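Local coordinates for pectate lyase (Cellvibrio cellulosa, PDB 1GXM), which cleaves polygalacturonate (pectate) by anti-beta-elimination, here as the family 10 catalytic module of a longer polysaccharide lyase, at residues D176-K184 and W192-P203; R287-G295 and M304-W314. All coordinates share one frame; numbering follows the deposited sequence.

Contact 1 (D176-K184 and W192-P203); sequences DYILKAQWK and WCAQHGALDYQP
Trp192 reaches across to the end of helix 161-181 and donates its indole NE1 to the Ile178 carbonyl O, 2.8 Å away and nearly straight at 170°, with the oxygen in the plane of the ring. Gln182 N makes only a weak bond to the same oxygen; Gln182 is the first residue to leave helical angles. The extended Gln182 side chain then runs over one face of the indole, its CD 3.5 Å from Trp192 CZ2, while its NE2 is held by Thr190 O and Ala238 O. Ile178 CG2 adds an apolar touch at Trp192 CZ2.

On the other flank, Tyr177 swings its ring out with CG anti to the backbone N (chi1 -176°), and its OH donates to Gly197 O at 2.7 Å from above the carbonyl plane. Tyr201 N takes that oxygen from the opposite face. The Tyr177 and Tyr201 rings lie 27° from parallel but well offset, centroids 5.0 Å apart. Between these flanks, Ala181 CB sits over one face of His196, a CH-pi contact; the imidazole is fixed by ND1 donating to Tyr201 O and NE2 accepting from Cys193 N. An indole N-H and a tyrosine OH thus hold the C-terminal end of helix 161-181 against the loop 192-203, whose short strand 195-196 pairs antiparallel with 130-131, in the largely helical catalytic module.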
loop_
_atom_site.group_PDB
_atom_site.type_symbol
_atom_site.label_atom_id
_atom_site.label_comp_id
_atom_site.label_asym_id
_atom_site.label_seq_id
_atom_site.Cartn_x
_atom_site.Cartn_y
_atom_site.Cartn_z
ATOM N N ASP A 176 -2.991 6.463 13.149
ATOM C CA ASP A 176 -2.430 7.656 13.731
ATOM C C ASP A 176 -1.251 8.136 12.889
ATOM O O ASP A 176 -1.124 9.321 12.605
ATOM C CB ASP A 176 -2.022 7.378 15.174
ATOM C CG ASP A 176 -1.595 8.610 15.894
ATOM O OD1 ASP A 176 -2.471 9.438 16.220
ATOM O OD2 ASP A 176 -0.399 8.830 16.151
ATOM N N TYR A 177 -0.356 7.204 12.535
ATOM C CA TYR A 177 0.774 7.549 11.685
ATOM C C TYR A 177 0.333 8.222 10.380
ATOM O O TYR A 177 0.842 9.259 9.977
ATOM C CB TYR A 177 1.643 6.306 11.378
ATOM C CG TYR A 177 2.834 6.719 10.591
ATOM C CD1 TYR A 177 2.773 6.816 9.204
ATOM C CD2 TYR A 177 3.993 7.118 11.223
ATOM C CE1 TYR A 177 3.808 7.283 8.501
ATOM C CE2 TYR A 177 5.048 7.587 10.520
ATOM C CZ TYR A 177 4.957 7.670 9.137
ATOM O OH TYR A 177 6.001 8.181 8.408
ATOM N N ILE A 178 -0.600 7.577 9.709
ATOM C CA ILE A 178 -1.094 8.054 8.430
ATOM C C ILE A 178 -1.665 9.463 8.554
ATOM O O ILE A 178 -1.386 10.327 7.753
ATOM C CB ILE A 178 -2.114 7.065 7.865
ATOM C CG1 ILE A 178 -1.375 5.820 7.358
ATOM C CG2 ILE A 178 -2.937 7.694 6.764
ATOM C CD1 ILE A 178 -2.267 4.680 7.102
ATOM N N LEU A 179 -2.420 9.696 9.609
ATOM C CA LEU A 179 -3.019 11.000 9.811
ATOM C C LEU A 179 -1.955 12.064 10.071
ATOM O O LEU A 179 -2.050 13.168 9.550
ATOM C CB LEU A 179 -4.006 10.960 10.963
ATOM C CG LEU A 179 -5.255 10.130 10.730
ATOM C CD1 LEU A 179 -6.047 9.998 12.026
ATOM C CD2 LEU A 179 -6.119 10.686 9.602
ATOM N N LYS A 180 -0.931 11.726 10.855
ATOM C CA LYS A 180 0.157 12.660 11.138
ATOM C C LYS A 180 1.038 12.905 9.913
ATOM O O LYS A 180 1.607 13.977 9.741
ATOM C CB LYS A 180 0.994 12.164 12.302
ATOM C CG LYS A 180 0.351 12.431 13.627
ATOM C CD LYS A 180 1.153 11.808 14.737
ATOM C CE LYS A 180 0.636 12.260 16.092
ATOM N NZ LYS A 180 -0.778 11.904 16.253
ATOM N N ALA A 181 1.138 11.903 9.044
ATOM C CA ALA A 181 2.015 11.997 7.887
ATOM C C ALA A 181 1.385 12.735 6.725
ATOM O O ALA A 181 2.082 13.201 5.829
ATOM C CB ALA A 181 2.454 10.624 7.451
ATOM N N GLN A 182 0.064 12.803 6.705
ATOM C CA GLN A 182 -0.647 13.393 5.595
ATOM C C GLN A 182 -0.140 14.802 5.387
ATOM O O GLN A 182 -0.055 15.596 6.317
ATOM C CB GLN A 182 -2.146 13.360 5.835
ATOM C CG GLN A 182 -2.976 13.701 4.595
ATOM C CD GLN A 182 -4.461 13.475 4.823
ATOM O OE1 GLN A 182 -4.886 13.195 5.948
ATOM N NE2 GLN A 182 -5.246 13.577 3.770
ATOM N N TRP A 183 0.223 15.111 4.159
ATOM C CA TRP A 183 0.956 16.330 3.862
ATOM C C TRP A 183 0.063 17.547 3.804
ATOM O O TRP A 183 -0.955 17.552 3.133
ATOM C CB TRP A 183 1.687 16.177 2.538
ATOM C CG TRP A 183 2.464 17.368 2.158
ATOM C CD1 TRP A 183 2.152 18.242 1.182
ATOM C CD2 TRP A 183 3.691 17.814 2.734
ATOM N NE1 TRP A 183 3.104 19.228 1.104
ATOM C CE2 TRP A 183 4.077 18.972 2.035
ATOM C CE3 TRP A 183 4.535 17.320 3.736
ATOM C CZ2 TRP A 183 5.243 19.668 2.329
ATOM C CZ3 TRP A 183 5.687 18.020 4.033
ATOM C CH2 TRP A 183 6.026 19.182 3.331
ATOM N N LYS A 184 0.483 18.587 4.513
ATOM C CA LYS A 184 -0.207 19.863 4.507
ATOM C C LYS A 184 0.557 20.746 3.560
ATOM O O LYS A 184 1.699 21.139 3.795
ATOM C CB LYS A 184 -0.271 20.462 5.898
ATOM C CG LYS A 184 -1.191 19.693 6.823
ATOM C CD LYS A 184 -1.029 20.014 8.335
ATOM C CE LYS A 184 -0.481 21.367 8.667
ATOM N NZ LYS A 184 0.029 21.413 10.076
ATOM N N TRP A 192 -0.004 11.607 0.555
ATOM C CA TRP A 192 1.199 11.080 1.146
ATOM C C TRP A 192 2.243 10.872 0.082
ATOM O O TRP A 192 1.945 10.669 -1.084
ATOM C CB TRP A 192 0.938 9.712 1.830
ATOM C CG TRP A 192 -0.044 9.828 2.933
ATOM C CD1 TRP A 192 0.232 9.990 4.251
ATOM C CD2 TRP A 192 -1.467 9.893 2.812
ATOM N NE1 TRP A 192 -0.926 10.128 4.960
ATOM C CE2 TRP A 192 -1.990 10.070 4.107
ATOM C CE3 TRP A 192 -2.356 9.783 1.743
ATOM C CZ2 TRP A 192 -3.353 10.174 4.353
ATOM C CZ3 TRP A 192 -3.692 9.886 1.977
ATOM C CH2 TRP A 192 -4.189 10.105 3.270
ATOM N N CYS A 193 3.485 10.892 0.515
ATOM C CA CYS A 193 4.611 10.422 -0.269
ATOM C C CYS A 193 4.624 8.910 -0.242
ATOM O O CYS A 193 4.047 8.282 0.614
ATOM C CB CYS A 193 5.913 10.974 0.336
ATOM S SG CYS A 193 7.339 10.816 -0.728
ATOM N N ALA A 194 5.323 8.303 -1.188
ATOM C CA ALA A 194 5.425 6.852 -1.199
ATOM C C ALA A 194 6.170 6.327 0.017
ATOM O O ALA A 194 6.004 5.186 0.396
ATOM C CB ALA A 194 6.056 6.353 -2.450
ATOM N N GLN A 195 6.986 7.164 0.630
ATOM C CA GLN A 195 7.640 6.790 1.864
ATOM C C GLN A 195 7.857 8.039 2.697
ATOM O O GLN A 195 8.088 9.118 2.159
ATOM C CB GLN A 195 8.940 6.021 1.631
ATOM C CG GLN A 195 9.910 6.681 0.726
ATOM C CD GLN A 195 9.497 6.686 -0.736
ATOM O OE1 GLN A 195 9.053 5.655 -1.264
ATOM N NE2 GLN A 195 9.691 7.802 -1.403
ATOM N N HIS A 196 7.748 7.861 4.016
ATOM C CA HIS A 196 7.892 8.933 4.995
ATOM C C HIS A 196 8.797 8.463 6.108
ATOM O O HIS A 196 8.931 7.272 6.355
ATOM C CB HIS A 196 6.552 9.295 5.631
ATOM C CG HIS A 196 5.629 10.078 4.760
ATOM N ND1 HIS A 196 5.320 11.391 5.021
ATOM C CD2 HIS A 196 4.940 9.744 3.640
ATOM C CE1 HIS A 196 4.472 11.832 4.104
ATOM N NE2 HIS A 196 4.222 10.848 3.258
ATOM N N GLY A 197 9.359 9.416 6.835
ATOM C CA GLY A 197 10.219 9.071 7.952
ATOM C C GLY A 197 9.411 8.387 9.028
ATOM O O GLY A 197 8.359 8.858 9.432
ATOM N N ALA A 198 9.908 7.253 9.491
ATOM C CA ALA A 198 9.214 6.481 10.485
ATOM C C ALA A 198 9.035 7.252 11.769
ATOM O O ALA A 198 8.043 7.067 12.461
ATOM C CB ALA A 198 9.962 5.199 10.749
ATOM N N LEU A 199 10.006 8.101 12.094
ATOM C CA LEU A 199 9.959 8.882 13.323
ATOM C C LEU A 199 9.597 10.326 13.134
ATOM O O LEU A 199 9.042 10.948 14.037
ATOM C CB LEU A 199 11.286 8.795 14.066
ATOM C CG LEU A 199 11.712 7.373 14.426
ATOM C CD1 LEU A 199 12.950 7.440 15.325
ATOM C CD2 LEU A 199 10.626 6.605 15.108
ATOM N N ASP A 200 9.949 10.887 11.985
ATOM C CA ASP A 200 9.780 12.320 11.760
ATOM C C ASP A 200 8.580 12.670 10.884
ATOM O O ASP A 200 8.242 13.829 10.766
ATOM C CB ASP A 200 11.072 12.979 11.254
ATOM C CG ASP A 200 11.473 12.596 9.835
ATOM O OD1 ASP A 200 10.645 12.096 9.036
ATOM O OD2 ASP A 200 12.639 12.817 9.449
ATOM N N TYR A 201 7.939 11.644 10.317
ATOM C CA TYR A 201 6.728 11.777 9.474
ATOM C C TYR A 201 6.952 12.506 8.148
ATOM O O TYR A 201 6.005 12.714 7.392
ATOM C CB TYR A 201 5.597 12.487 10.232
ATOM C CG TYR A 201 5.212 11.827 11.516
ATOM C CD1 TYR A 201 4.283 10.801 11.534
ATOM C CD2 TYR A 201 5.747 12.248 12.722
ATOM C CE1 TYR A 201 3.919 10.196 12.711
ATOM C CE2 TYR A 201 5.390 11.635 13.910
ATOM C CZ TYR A 201 4.481 10.618 13.892
ATOM O OH TYR A 201 4.114 10.020 15.064
ATOM N N GLN A 202 8.174 12.923 7.863
ATOM C CA GLN A 202 8.462 13.753 6.702
ATOM C C GLN A 202 8.520 12.903 5.443
ATOM O O GLN A 202 8.977 11.788 5.488
ATOM C CB GLN A 202 9.845 14.402 6.832
ATOM C CG GLN A 202 10.148 15.361 7.962
ATOM C CD GLN A 202 11.667 15.751 7.980
ATOM O OE1 GLN A 202 12.431 15.351 7.094
ATOM N NE2 GLN A 202 12.080 16.486 8.989
ATOM N N PRO A 203 8.153 13.452 4.302
ATOM C CA PRO A 203 8.425 12.775 3.038
ATOM C C PRO A 203 9.886 12.467 2.882
ATOM O O PRO A 203 10.747 13.250 3.242
ATOM C CB PRO A 203 7.988 13.789 1.996
ATOM C CG PRO A 203 6.914 14.556 2.703
ATOM C CD PRO A 203 7.422 14.713 4.111
HETATM O O HOH W 1 2.035 8.403 14.815
HETATM O O HOH W 2 4.410 14.570 6.190
#

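Contact 2 (R287-G295 and M304-W314)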
loop_
_atom_site.group_PDB
_atom_site.type_symbol
_atom_site.label_atom_id
_atom_site.label_comp_id
_atom_site.label_asym_id
_atom_site.label_seq_id
_atom_site.Cartn_x
_atom_site.Cartn_y
_atom_site.Cartn_z
ATOM N N ARG A 287 2.903 20.325 -8.768
ATOM C CA ARG A 287 3.257 20.070 -10.156
ATOM C C ARG A 287 3.771 18.660 -10.318
ATOM O O ARG A 287 4.655 18.221 -9.579
ATOM C CB ARG A 287 4.335 21.036 -10.618
ATOM C CG ARG A 287 4.523 21.085 -12.103
ATOM C CD ARG A 287 5.355 22.255 -12.587
ATOM N NE ARG A 287 5.510 22.156 -14.030
ATOM C CZ ARG A 287 6.410 22.814 -14.720
ATOM N NH1 ARG A 287 7.236 23.621 -14.098
ATOM N NH2 ARG A 287 6.471 22.656 -16.035
ATOM N N GLY A 288 3.260 17.954 -11.308
ATOM C CA GLY A 288 3.780 16.637 -11.612
ATOM C C GLY A 288 5.218 16.736 -12.065
ATOM O O GLY A 288 5.582 17.656 -12.799
ATOM N N PHE A 289 6.046 15.783 -11.672
ATOM C CA PHE A 289 7.447 15.841 -12.026
ATOM C C PHE A 289 8.034 14.474 -12.267
ATOM O O PHE A 289 7.420 13.442 -12.039
ATOM C CB PHE A 289 8.274 16.628 -11.003
ATOM C CG PHE A 289 8.498 15.916 -9.712
ATOM C CD1 PHE A 289 9.547 15.024 -9.566
ATOM C CD2 PHE A 289 7.745 16.208 -8.608
ATOM C CE1 PHE A 289 9.788 14.387 -8.377
ATOM C CE2 PHE A 289 7.998 15.555 -7.402
ATOM C CZ PHE A 289 9.046 14.671 -7.295
ATOM N N PHE A 290 9.236 14.526 -12.812
ATOM C CA PHE A 290 9.982 13.354 -13.198
ATOM C C PHE A 290 11.351 13.363 -12.567
ATOM O O PHE A 290 11.857 14.387 -12.149
ATOM C CB PHE A 290 10.105 13.313 -14.718
ATOM C CG PHE A 290 8.805 13.542 -15.410
ATOM C CD1 PHE A 290 7.825 12.566 -15.384
ATOM C CD2 PHE A 290 8.521 14.746 -15.999
ATOM C CE1 PHE A 290 6.588 12.804 -15.971
ATOM C CE2 PHE A 290 7.292 14.982 -16.590
ATOM C CZ PHE A 290 6.329 14.012 -16.573
ATOM N N SER A 291 11.950 12.193 -12.557
ATOM C CA SER A 291 13.297 12.025 -12.046
ATOM C C SER A 291 14.050 11.046 -12.941
ATOM O O SER A 291 13.589 10.689 -14.028
ATOM C CB SER A 291 13.257 11.634 -10.572
ATOM O OG SER A 291 14.557 11.580 -10.031
ATOM N N ASP A 292 15.218 10.628 -12.502
ATOM C CA ASP A 292 16.044 9.775 -13.318
ATOM C C ASP A 292 17.066 9.142 -12.408
ATOM O O ASP A 292 17.060 9.385 -11.215
ATOM C CB ASP A 292 16.704 10.625 -14.399
ATOM C CG ASP A 292 16.962 9.878 -15.687
ATOM O OD1 ASP A 292 17.115 8.637 -15.666
ATOM O OD2 ASP A 292 17.056 10.524 -16.753
ATOM N N ARG A 293 17.959 8.343 -12.979
ATOM C CA ARG A 293 18.906 7.605 -12.157
ATOM C C ARG A 293 19.895 8.491 -11.447
ATOM O O ARG A 293 20.458 8.062 -10.445
ATOM C CB ARG A 293 19.600 6.537 -12.987
ATOM C CG ARG A 293 18.620 5.437 -13.353
ATOM C CD ARG A 293 19.257 4.131 -13.618
ATOM N NE ARG A 293 18.341 3.069 -14.013
ATOM C CZ ARG A 293 17.832 2.151 -13.201
ATOM N NH1 ARG A 293 18.091 2.147 -11.893
ATOM N NH2 ARG A 293 17.043 1.215 -13.701
ATOM N N ASP A 294 20.064 9.730 -11.919
ATOM C CA ASP A 294 20.923 10.695 -11.235
ATOM C C ASP A 294 20.234 11.402 -10.075
ATOM O O ASP A 294 20.837 12.225 -9.425
ATOM C CB ASP A 294 21.497 11.716 -12.199
ATOM C CG ASP A 294 20.451 12.577 -12.860
ATOM O OD1 ASP A 294 19.223 12.325 -12.743
ATOM O OD2 ASP A 294 20.795 13.565 -13.528
ATOM N N GLY A 295 18.972 11.099 -9.824
ATOM C CA GLY A 295 18.228 11.725 -8.766
ATOM C C GLY A 295 17.802 13.144 -9.058
ATOM O O GLY A 295 17.373 13.826 -8.155
ATOM N N MET A 304 14.179 12.825 -19.845
ATOM C CA MET A 304 14.569 11.650 -19.091
ATOM C C MET A 304 15.373 10.679 -19.929
ATOM O O MET A 304 15.180 10.600 -21.137
ATOM C CB MET A 304 13.294 10.924 -18.636
ATOM C CG MET A 304 13.521 9.863 -17.582
ATOM S SD MET A 304 11.972 9.073 -17.157
ATOM C CE MET A 304 11.185 10.401 -16.328
ATOM N N SER A 305 16.229 9.894 -19.292
ATOM C CA SER A 305 16.874 8.781 -19.966
ATOM C C SER A 305 15.827 7.848 -20.548
ATOM O O SER A 305 14.763 7.633 -19.981
ATOM C CB SER A 305 17.775 7.999 -19.027
ATOM O OG SER A 305 17.060 7.358 -18.001
ATOM N N LEU A 306 16.142 7.290 -21.703
ATOM C CA LEU A 306 15.250 6.366 -22.362
ATOM C C LEU A 306 14.894 5.211 -21.440
ATOM O O LEU A 306 13.745 4.788 -21.334
ATOM C CB LEU A 306 15.948 5.841 -23.607
ATOM C CG LEU A 306 15.124 4.897 -24.435
ATOM C CD1 LEU A 306 13.902 5.594 -25.026
ATOM C CD2 LEU A 306 15.993 4.377 -25.551
ATOM N N GLU A 307 15.890 4.687 -20.742
ATOM C CA GLU A 307 15.672 3.529 -19.904
ATOM C C GLU A 307 14.677 3.814 -18.764
ATOM O O GLU A 307 13.875 2.962 -18.424
ATOM C CB GLU A 307 16.990 2.986 -19.344
ATOM C CG GLU A 307 16.826 1.681 -18.579
ATOM C CD GLU A 307 16.465 1.861 -17.106
ATOM O OE1 GLU A 307 16.711 2.948 -16.553
ATOM O OE2 GLU A 307 15.973 0.880 -16.506
ATOM N N ARG A 308 14.775 4.981 -18.148
ATOM C CA ARG A 308 13.847 5.292 -17.060
ATOM C C ARG A 308 12.465 5.662 -17.589
ATOM O O ARG A 308 11.486 5.428 -16.921
ATOM C CB ARG A 308 14.372 6.388 -16.135
ATOM C CG ARG A 308 15.416 5.905 -15.125
ATOM C CD ARG A 308 14.876 4.977 -14.076
ATOM N NE ARG A 308 14.722 3.619 -14.575
ATOM C CZ ARG A 308 14.025 2.669 -13.995
ATOM N NH1 ARG A 308 13.359 2.909 -12.882
ATOM N NH2 ARG A 308 13.946 1.478 -14.541
ATOM N N ARG A 309 12.381 6.257 -18.769
ATOM C CA ARG A 309 11.074 6.631 -19.295
ATOM C C ARG A 309 10.295 5.395 -19.700
ATOM O O ARG A 309 9.085 5.335 -19.529
ATOM C CB ARG A 309 11.220 7.588 -20.465
ATOM C CG ARG A 309 9.872 8.130 -20.954
ATOM C CD ARG A 309 9.954 9.267 -21.953
ATOM N NE ARG A 309 10.849 8.895 -23.038
ATOM C CZ ARG A 309 12.081 9.348 -23.213
ATOM N NH1 ARG A 309 12.591 10.286 -22.441
ATOM N NH2 ARG A 309 12.806 8.859 -24.190
ATOM N N THR A 310 10.999 4.391 -20.213
ATOM C CA THR A 310 10.338 3.162 -20.653
ATOM C C THR A 310 10.232 2.130 -19.519
ATOM O O THR A 310 9.341 1.287 -19.526
ATOM C CB THR A 310 11.074 2.515 -21.839
ATOM O OG1 THR A 310 12.435 2.252 -21.466
ATOM C CG2 THR A 310 11.132 3.445 -23.014
ATOM N N GLY A 311 11.124 2.202 -18.532
ATOM C CA GLY A 311 11.238 1.167 -17.522
ATOM C C GLY A 311 10.464 1.400 -16.247
ATOM O O GLY A 311 10.408 0.555 -15.393
ATOM N N TYR A 312 9.866 2.573 -16.125
ATOM C CA TYR A 312 9.133 2.950 -14.921
ATOM C C TYR A 312 7.953 3.787 -15.363
ATOM O O TYR A 312 8.078 4.573 -16.307
ATOM C CB TYR A 312 10.062 3.780 -14.043
ATOM C CG TYR A 312 9.663 4.027 -12.616
ATOM C CD1 TYR A 312 9.820 3.058 -11.650
ATOM C CD2 TYR A 312 9.193 5.269 -12.210
ATOM C CE1 TYR A 312 9.500 3.318 -10.340
ATOM C CE2 TYR A 312 8.860 5.523 -10.910
ATOM C CZ TYR A 312 9.049 4.559 -9.964
ATOM O OH TYR A 312 8.718 4.790 -8.650
ATOM N N SER A 313 6.804 3.606 -14.718
ATOM C CA SER A 313 5.616 4.373 -15.069
ATOM C C SER A 313 5.601 5.680 -14.308
ATOM O O SER A 313 5.669 5.692 -13.082
ATOM C CB SER A 313 4.343 3.629 -14.722
ATOM O OG SER A 313 4.229 2.496 -15.517
ATOM N N TRP A 314 5.462 6.782 -15.011
ATOM C CA TRP A 314 5.529 8.120 -14.420
ATOM C C TRP A 314 4.166 8.762 -14.229
ATOM O O TRP A 314 4.072 9.875 -13.748
ATOM C CB TRP A 314 6.436 9.012 -15.274
ATOM C CG TRP A 314 7.825 8.508 -15.213
ATOM C CD1 TRP A 314 8.408 7.607 -16.050
ATOM C CD2 TRP A 314 8.763 8.745 -14.164
ATOM N NE1 TRP A 314 9.675 7.316 -15.617
ATOM C CE2 TRP A 314 9.916 8.002 -14.458
ATOM C CE3 TRP A 314 8.765 9.548 -13.028
ATOM C CZ2 TRP A 314 11.036 8.026 -13.673
ATOM C CZ3 TRP A 314 9.891 9.564 -12.242
ATOM C CH2 TRP A 314 10.999 8.793 -12.553
HETATM O O HOH W 3 5.306 11.667 -12.071
#
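A helix N-cap with a carboxylate clamped onto it joins the 287-295 segment to helix 306-311. Asp292 OD2 accepts Ser305 N at 2.7 Å, and Asp292 OD1 takes Ser305 OG on its syn lone pair, also at 2.7 Å. Ser305 is the N-cap residue: its chi1 of 65° turns OG back over the start of the helix, where it also accepts from Arg308 N. OD1 has a second donor in Arg293 N, at the start of the type I turn Asp292-Gly295.

In the first turn of the helix, Glu307 is gripped side-on by two arginines. Arg293 gives NE to OE1 and NH2 to OE2, each at 3.0 Å, and Arg308 matches this from the opposite face of the carboxylate. The two guanidiniums therefore come close, with Arg293 NH2 over one face of Arg308, their charges probably balanced in part by the shared glutamate.

Deeper in, Met304 CE lies over the centre of one face of the Trp314 indole, 3.5 Å from Phe290 CB. Tyr312 CD2 lies over the rim of the opposite face. Trp314 NE1 donates to Arg308 O, tying the ring to the helix, and its CZ3 comes within 3.4 Å of Ser291 N. A water bridges Phe289 O and Trp314 O.

Both contacts are mostly buried and belong to the pectate lyase module, yet they are separate: their centres are 24 Å apart, their nearest atoms about 7 Å, and contact 1 is completed earlier in the sequence than contact 2 begins. Contact 1 sits nearer the middle of the molecule, about 14 Å from its centre against 21 Å. It works at the end of a long helix, through aromatic rings and neutral hydrogen bonds; no salt bridge crosses it, and the Asp176-Lys180 pair stays within the helix. Contact 2 works at the start of a short helix and relies on charge: a network of carboxylates and arginines, of which Arg293 and Glu307 are exposed, with apolar packing behind.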